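Local coordinates for protein PnpC (Pseudomonas putida, PDB 3N9T) that catalyses, as an iron(III)-dependent intradiol dioxygenase, the ring-opening cleavage of hydroxyquinol by molecular oxygen, at residues Gly64-Gly69 with Pro197-Val202; Gly158-Gln163 with His218-Ile223; Glu260-Pro263 with Glu267-Gly270. One frame throughout, in Å; residues are numbered along the deposited sequence.

Contact 1: residues Gly64-Gly69 with Pro197-Val202; sequences GQKCDG and PTDGPV
Asp199 is the first residue of 197-202 to meet the other segment, and it does so through Lys66. Its backbone O accepts a hydrogen bond from Lys66 NZ at 3.1 Å. The ammonium group does not lie in the carbonyl plane. It sits above it, 49° out. The carboxylate adds a looser attraction, since Asp199 OD2 is 4.1 Å from Lys66 NZ, too far for a salt bridge. The main charged partner of this carboxylate is Arg72, which pairs with Asp199 OD1.

Gly200 comes next, and its CA lies 4.1 Å from Lys66 CE. The lysine methylenes run alongside the backbone here. A side chain on Gly200 would point at Lys66, and a CB would be only 3.3 Å from Lys66 CG. It would also collide with Pro201 CD. Gly200 holds the N-cap position of helix 201-209. The contact thus joins the start of that helix, in the catalytic domain, to the C-terminal part of helix 50-65 and the turn beyond it, in the N-terminal helical region of the catechol dioxygenase type.

Pro201 opens the helix. Its CD packs 4.1 Å from Lys66 CB, and the two side chains cross obliquely. Lys66 reaches all three residues because CG stands opposite the backbone N (chi1 -162°) and the chain then bends at chi2 (75°). With an alanine in place of Lys66, the Asp199 carbonyl would probably lose its ammonium donor and the Gly200 CA its aliphatic neighbour. Phe59, Ala62 and Thr63 of helix 50-65 also pack on Pro201. Glu74 touches both Lys66 and Pro201, and its carboxylate accepts a hydrogen bond from Val202 N.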
# COMPACT_ATOMS: atom_id res chain seq x y z
N GLY A 64 2.42 0.27 -8.74
CA GLY A 64 1.58 -0.70 -9.44
C GLY A 64 1.78 -0.63 -10.96
O GLY A 64 1.88 -1.68 -11.62
N GLN A 65 1.88 0.59 -11.50
CA GLN A 65 2.03 0.77 -12.95
C GLN A 65 3.35 0.26 -13.50
O GLN A 65 3.42 -0.06 -14.69
CB GLN A 65 1.87 2.24 -13.34
CG GLN A 65 0.42 2.70 -13.28
CD GLN A 65 -0.35 2.31 -14.54
OE1 GLN A 65 0.15 2.51 -15.67
NE2 GLN A 65 -1.56 1.78 -14.36
N LYS A 66 4.39 0.22 -12.64
CA LYS A 66 5.74 -0.31 -12.99
C LYS A 66 5.78 -1.83 -13.06
O LYS A 66 6.78 -2.44 -13.53
CB LYS A 66 6.80 0.18 -11.98
CG LYS A 66 8.29 0.08 -12.47
CD LYS A 66 8.63 1.16 -13.49
CE LYS A 66 9.99 0.88 -14.09
NZ LYS A 66 10.42 2.13 -14.83
N CYS A 67 4.73 -2.47 -12.56
CA CYS A 67 4.66 -3.91 -12.63
C CYS A 67 4.20 -4.27 -14.06
O CYS A 67 3.19 -3.76 -14.53
CB CYS A 67 3.71 -4.45 -11.55
SG CYS A 67 4.19 -4.08 -9.84
N ASP A 68 4.97 -5.09 -14.76
CA ASP A 68 4.62 -5.43 -16.15
C ASP A 68 4.07 -6.86 -16.11
O ASP A 68 4.03 -7.48 -15.05
CB ASP A 68 5.84 -5.28 -17.08
CG ASP A 68 7.02 -6.18 -16.67
OD1 ASP A 68 6.88 -7.04 -15.73
OD2 ASP A 68 8.11 -6.02 -17.29
N GLY A 69 3.63 -7.43 -17.23
CA GLY A 69 3.16 -8.83 -17.05
C GLY A 69 4.29 -9.80 -16.63
O GLY A 69 4.04 -10.94 -16.23
N PRO A 197 17.04 -3.14 -8.96
CA PRO A 197 16.59 -2.10 -9.93
C PRO A 197 16.22 -0.77 -9.26
O PRO A 197 15.49 -0.73 -8.25
CB PRO A 197 15.36 -2.74 -10.60
CG PRO A 197 15.41 -4.24 -10.24
CD PRO A 197 16.20 -4.36 -9.00
N THR A 198 16.71 0.33 -9.79
CA THR A 198 16.41 1.60 -9.16
C THR A 198 15.73 2.55 -10.14
O THR A 198 15.66 3.72 -9.89
CB THR A 198 17.69 2.24 -8.66
OG1 THR A 198 18.62 2.26 -9.75
CG2 THR A 198 18.32 1.39 -7.59
N ASP A 199 15.27 2.06 -11.27
CA ASP A 199 14.71 2.95 -12.29
C ASP A 199 13.20 3.11 -12.13
O ASP A 199 12.51 3.62 -13.04
CB ASP A 199 15.00 2.39 -13.68
CG ASP A 199 14.47 1.02 -13.88
OD1 ASP A 199 14.29 0.23 -12.90
OD2 ASP A 199 14.23 0.70 -15.06
N GLY A 200 12.68 2.69 -10.98
CA GLY A 200 11.26 2.83 -10.72
C GLY A 200 11.04 3.62 -9.44
O GLY A 200 11.98 4.20 -8.88
N PRO A 201 9.80 3.61 -8.94
CA PRO A 201 9.51 4.26 -7.63
C PRO A 201 10.36 3.77 -6.47
O PRO A 201 10.73 4.58 -5.61
CB PRO A 201 8.02 3.98 -7.40
CG PRO A 201 7.47 3.57 -8.79
CD PRO A 201 8.59 3.09 -9.63
N VAL A 202 10.69 2.49 -6.40
CA VAL A 202 11.55 2.03 -5.25
C VAL A 202 12.89 2.82 -5.30
O VAL A 202 13.36 3.31 -4.30
CB VAL A 202 11.78 0.52 -5.33
CG1 VAL A 202 12.92 0.05 -4.42
CG2 VAL A 202 10.41 -0.21 -4.99

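Contact 2: residues Gly158-Gln163 with His218-Ile223; sequences GMYSGQ and HLHFMI. With FE (Fe (III) ion), chain D.
Tyr160 and His220 are the closest pair of the two backbones, yet their CA atoms are 11.1 Å apart. Segment 158-163 is a loop and 218-223 is a strand, and iron(III) bridges the space between them. The peptide bond before Gly162 is cis, and Gly162 centres an inverse gamma turn. The turn brings Gln163 back, and its OE1 accepts a hydrogen bond from Tyr160 N at 2.7 Å, in the carbonyl plane and on a lone pair.

The iron is bound by Tyr160 OH at 2.0 Å, His218 NE2 at 2.0 Å and His220 NE2 at 1.9 Å. Water 2 is a further ligand, and Tyr194 completes the protein set. His218 CG lies between the backbone N and the carbonyl carbon (chi1 54°), which brings the imidazole round to the metal. Pro216 O accepts a hydrogen bond from His218 ND1. Tyr160 OH meets the His220 ring at its edge, in plane, while the two ring planes stand 55° apart. Water 1 lies 2.5 Å from Tyr160 OH and 2.8 Å from His218 O.

Two tyrosines and two histidines round iron(III) are the signature of intradiol dioxygenases. In relatives, such a centre binds the catecholic substrate and activates it towards oxygen.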
# COMPACT_ATOMS: atom_id res chain seq x y z
N GLY A 158 26.73 -8.99 -12.50
CA GLY A 158 25.62 -8.76 -11.57
C GLY A 158 24.29 -9.18 -12.16
O GLY A 158 23.22 -8.76 -11.68
N MET A 159 24.31 -10.02 -13.21
CA MET A 159 23.06 -10.61 -13.72
C MET A 159 23.00 -12.13 -13.56
O MET A 159 24.01 -12.79 -13.69
CB MET A 159 22.84 -10.25 -15.19
CG MET A 159 21.95 -9.02 -15.37
SD MET A 159 21.98 -8.37 -17.05
CE MET A 159 23.60 -7.59 -17.09
N TYR A 160 21.81 -12.65 -13.27
CA TYR A 160 21.56 -14.11 -13.33
C TYR A 160 21.32 -14.52 -14.80
O TYR A 160 20.74 -13.75 -15.56
CB TYR A 160 20.37 -14.49 -12.49
CG TYR A 160 20.65 -14.23 -11.02
CD1 TYR A 160 21.09 -15.25 -10.20
CD2 TYR A 160 20.50 -12.94 -10.47
CE1 TYR A 160 21.36 -15.02 -8.83
CE2 TYR A 160 20.80 -12.69 -9.11
CZ TYR A 160 21.24 -13.73 -8.31
OH TYR A 160 21.57 -13.50 -6.99
N SER A 161 21.78 -15.71 -15.20
CA SER A 161 21.41 -16.26 -16.51
C SER A 161 19.94 -16.60 -16.33
O SER A 161 19.46 -16.71 -15.21
CB SER A 161 22.23 -17.55 -16.79
OG SER A 161 21.96 -18.60 -15.85
N GLY A 162 19.13 -16.63 -17.39
CA GLY A 162 19.14 -15.66 -18.39
C GLY A 162 18.01 -14.72 -17.96
O GLY A 162 17.08 -14.48 -18.73
N GLN A 163 18.05 -14.26 -16.70
CA GLN A 163 17.55 -12.92 -16.38
C GLN A 163 18.26 -12.12 -17.48
O GLN A 163 17.65 -11.30 -18.16
CB GLN A 163 18.00 -12.43 -14.99
CG GLN A 163 18.22 -10.91 -14.97
CD GLN A 163 18.77 -10.34 -13.65
OE1 GLN A 163 19.82 -10.76 -13.11
NE2 GLN A 163 18.07 -9.33 -13.14
N HIS A 218 26.30 -13.17 -2.79
CA HIS A 218 25.72 -14.37 -2.21
C HIS A 218 25.54 -15.49 -3.18
O HIS A 218 25.44 -15.24 -4.39
CB HIS A 218 24.35 -14.10 -1.59
CG HIS A 218 23.36 -13.45 -2.53
ND1 HIS A 218 23.34 -12.09 -2.75
CD2 HIS A 218 22.36 -13.97 -3.28
CE1 HIS A 218 22.37 -11.81 -3.62
NE2 HIS A 218 21.76 -12.93 -3.97
N LEU A 219 25.34 -16.69 -2.61
CA LEU A 219 24.98 -17.85 -3.41
C LEU A 219 23.62 -18.33 -2.87
O LEU A 219 23.46 -18.42 -1.64
CB LEU A 219 26.09 -18.93 -3.24
CG LEU A 219 25.96 -20.29 -3.97
CD1 LEU A 219 25.74 -20.14 -5.53
CD2 LEU A 219 27.21 -21.13 -3.69
N HIS A 220 22.66 -18.60 -3.77
CA HIS A 220 21.29 -19.02 -3.38
C HIS A 220 21.29 -20.51 -3.27
O HIS A 220 21.92 -21.16 -4.07
CB HIS A 220 20.26 -18.64 -4.43
CG HIS A 220 20.00 -17.16 -4.56
ND1 HIS A 220 19.11 -16.49 -3.74
CD2 HIS A 220 20.52 -16.22 -5.40
CE1 HIS A 220 19.08 -15.20 -4.08
NE2 HIS A 220 19.93 -15.01 -5.08
N PHE A 221 20.69 -21.05 -2.20
CA PHE A 221 20.47 -22.52 -2.08
C PHE A 221 18.98 -22.86 -1.83
O PHE A 221 18.33 -22.21 -0.95
CB PHE A 221 21.21 -23.10 -0.88
CG PHE A 221 22.69 -23.21 -1.08
CD1 PHE A 221 23.50 -22.05 -0.98
CD2 PHE A 221 23.28 -24.45 -1.38
CE1 PHE A 221 24.87 -22.14 -1.16
CE2 PHE A 221 24.70 -24.55 -1.53
CZ PHE A 221 25.48 -23.38 -1.46
N MET A 222 18.48 -23.89 -2.54
CA MET A 222 17.28 -24.58 -2.14
C MET A 222 17.64 -26.05 -1.97
O MET A 222 18.07 -26.69 -2.93
CB MET A 222 16.18 -24.42 -3.20
CG MET A 222 14.84 -25.25 -2.82
SD MET A 222 13.62 -24.95 -4.06
CE MET A 222 12.43 -24.05 -3.21
N ILE A 223 17.47 -26.59 -0.77
CA ILE A 223 17.90 -27.95 -0.46
C ILE A 223 16.67 -28.76 -0.09
O ILE A 223 15.86 -28.31 0.72
CB ILE A 223 18.89 -27.92 0.72
CG1 ILE A 223 20.01 -26.92 0.39
CG2 ILE A 223 19.49 -29.33 1.01
CD1 ILE A 223 21.10 -26.84 1.35
FE FE D . 20.45 -13.17 -5.41
O HOH W 1 24.00 -14.09 -6.52
O HOH W 2 18.34 -12.89 -5.45

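Contact 3: residues Glu260-Pro263 with Glu267-Gly270; sequences EDRP and EDAG
Arg262 reaches across to Asp268 with both terminal nitrogens of its guanidinium. One bond is a plain hydrogen bond. NH1 of Arg262 donates to the backbone O of Asp268 at 2.9 Å, with an N-H...O angle of 147°. The oxygen lies at the guanidinium edge, and the donor lies in the carbonyl plane.

The second link is ionic. Arg262 NH2 and Asp268 OD2 form a long salt bridge at 3.5 Å, the guanidinium and carboxylate planes being 31° apart. The carboxylate end comes near because Asp268 CG is trans to the backbone N (chi1 169°). Asp268 OD1 has another partner, the hydroxyl of Tyr133.

Residues 260-262 end strand 256-262, and Pro263 follows it. The strand pairs with strand 278-287 in the beta-sandwich of the catalytic domain. Segment 267-270 is part of the loop joining those two strands. The contact therefore ties this loop back onto the strand it leaves, at the protein surface.

Salt bridging continues on the strand itself. Arg262 NE donates to Glu260 OE1 at 3.0 Å. OE1 accepts with its anti lone pair and is tilted from the guanidinium plane. Arg262 NH2 makes a weak bond to the same oxygen. The charged groups of Glu260, Arg262 and Asp268 are thus linked in one chain of salt bridges. Asp266, within the loop, also pairs with Arg262 NH1.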
# COMPACT_ATOMS: atom_id res chain seq x y z
N GLU A 260 38.09 -18.47 1.77
CA GLU A 260 39.53 -18.47 2.18
C GLU A 260 40.40 -18.68 0.99
O GLU A 260 40.00 -19.31 0.02
CB GLU A 260 39.83 -19.61 3.16
CG GLU A 260 38.87 -19.72 4.31
CD GLU A 260 39.30 -20.80 5.31
OE1 GLU A 260 40.05 -21.73 4.93
OE2 GLU A 260 38.92 -20.68 6.48
N ASP A 261 41.61 -18.16 1.04
CA ASP A 261 42.57 -18.37 -0.05
C ASP A 261 43.28 -19.67 0.25
O ASP A 261 43.79 -19.85 1.32
CB ASP A 261 43.53 -17.18 -0.16
CG ASP A 261 42.78 -15.86 -0.36
OD1 ASP A 261 42.45 -15.56 -1.53
OD2 ASP A 261 42.50 -15.15 0.64
N ARG A 262 43.25 -20.62 -0.67
CA ARG A 262 43.86 -21.92 -0.39
C ARG A 262 44.99 -22.20 -1.37
O ARG A 262 44.93 -21.74 -2.50
CB ARG A 262 42.83 -23.04 -0.56
CG ARG A 262 41.72 -23.00 0.45
CD ARG A 262 42.24 -23.24 1.85
NE ARG A 262 41.05 -23.42 2.66
CZ ARG A 262 40.44 -24.60 2.77
NH1 ARG A 262 40.96 -25.67 2.17
NH2 ARG A 262 39.32 -24.70 3.49
N PRO A 263 45.94 -23.09 -0.96
CA PRO A 263 47.11 -23.48 -1.79
C PRO A 263 46.66 -24.41 -2.87
O PRO A 263 45.62 -25.10 -2.70
CB PRO A 263 48.02 -24.23 -0.81
CG PRO A 263 47.12 -24.67 0.33
CD PRO A 263 46.00 -23.66 0.40
N GLU A 267 44.83 -30.40 0.70
CA GLU A 267 44.27 -31.72 1.04
C GLU A 267 42.87 -31.64 1.58
O GLU A 267 42.17 -32.64 1.59
CB GLU A 267 45.11 -32.42 2.09
CG GLU A 267 46.57 -32.58 1.66
CD GLU A 267 47.07 -34.00 1.89
OE1 GLU A 267 46.55 -34.91 1.20
OE2 GLU A 267 47.97 -34.20 2.74
N ASP A 268 42.46 -30.46 2.06
CA ASP A 268 41.11 -30.25 2.58
C ASP A 268 40.32 -29.56 1.43
O ASP A 268 40.11 -28.32 1.41
CB ASP A 268 41.20 -29.41 3.85
CG ASP A 268 39.85 -28.92 4.32
OD1 ASP A 268 38.81 -29.56 4.03
OD2 ASP A 268 39.85 -27.84 4.94
N ALA A 269 39.98 -30.37 0.44
CA ALA A 269 39.18 -29.95 -0.71
C ALA A 269 38.10 -30.97 -1.04
O ALA A 269 37.75 -31.13 -2.20
CB ALA A 269 40.03 -29.68 -1.93
N GLY A 270 37.54 -31.60 -0.02
CA GLY A 270 36.46 -32.58 -0.15
C GLY A 270 36.84 -33.70 -1.12
O GLY A 270 35.95 -34.27 -1.81

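Contact 2 holds the iron centre, and contacts 1 and 3 lie away from it. The centres of contacts 1 and 2 are about 21 Å apart, with nearest atoms about 6 Å apart. Helix 201-209, which starts in contact 1, is followed directly in the chain by strand 214-224, which carries the histidines of contact 2. Contact 1 also lies near the phospholipid, with the side chain of Pro201 about 7 Å from it. Contacts 2 and 3 both reach the same sheet, through strands 214-224 and 256-262, with centres about 24 Å apart. Contacts 1 and 3 are about 43 Å apart between centres, on opposite sides of the chain's centre.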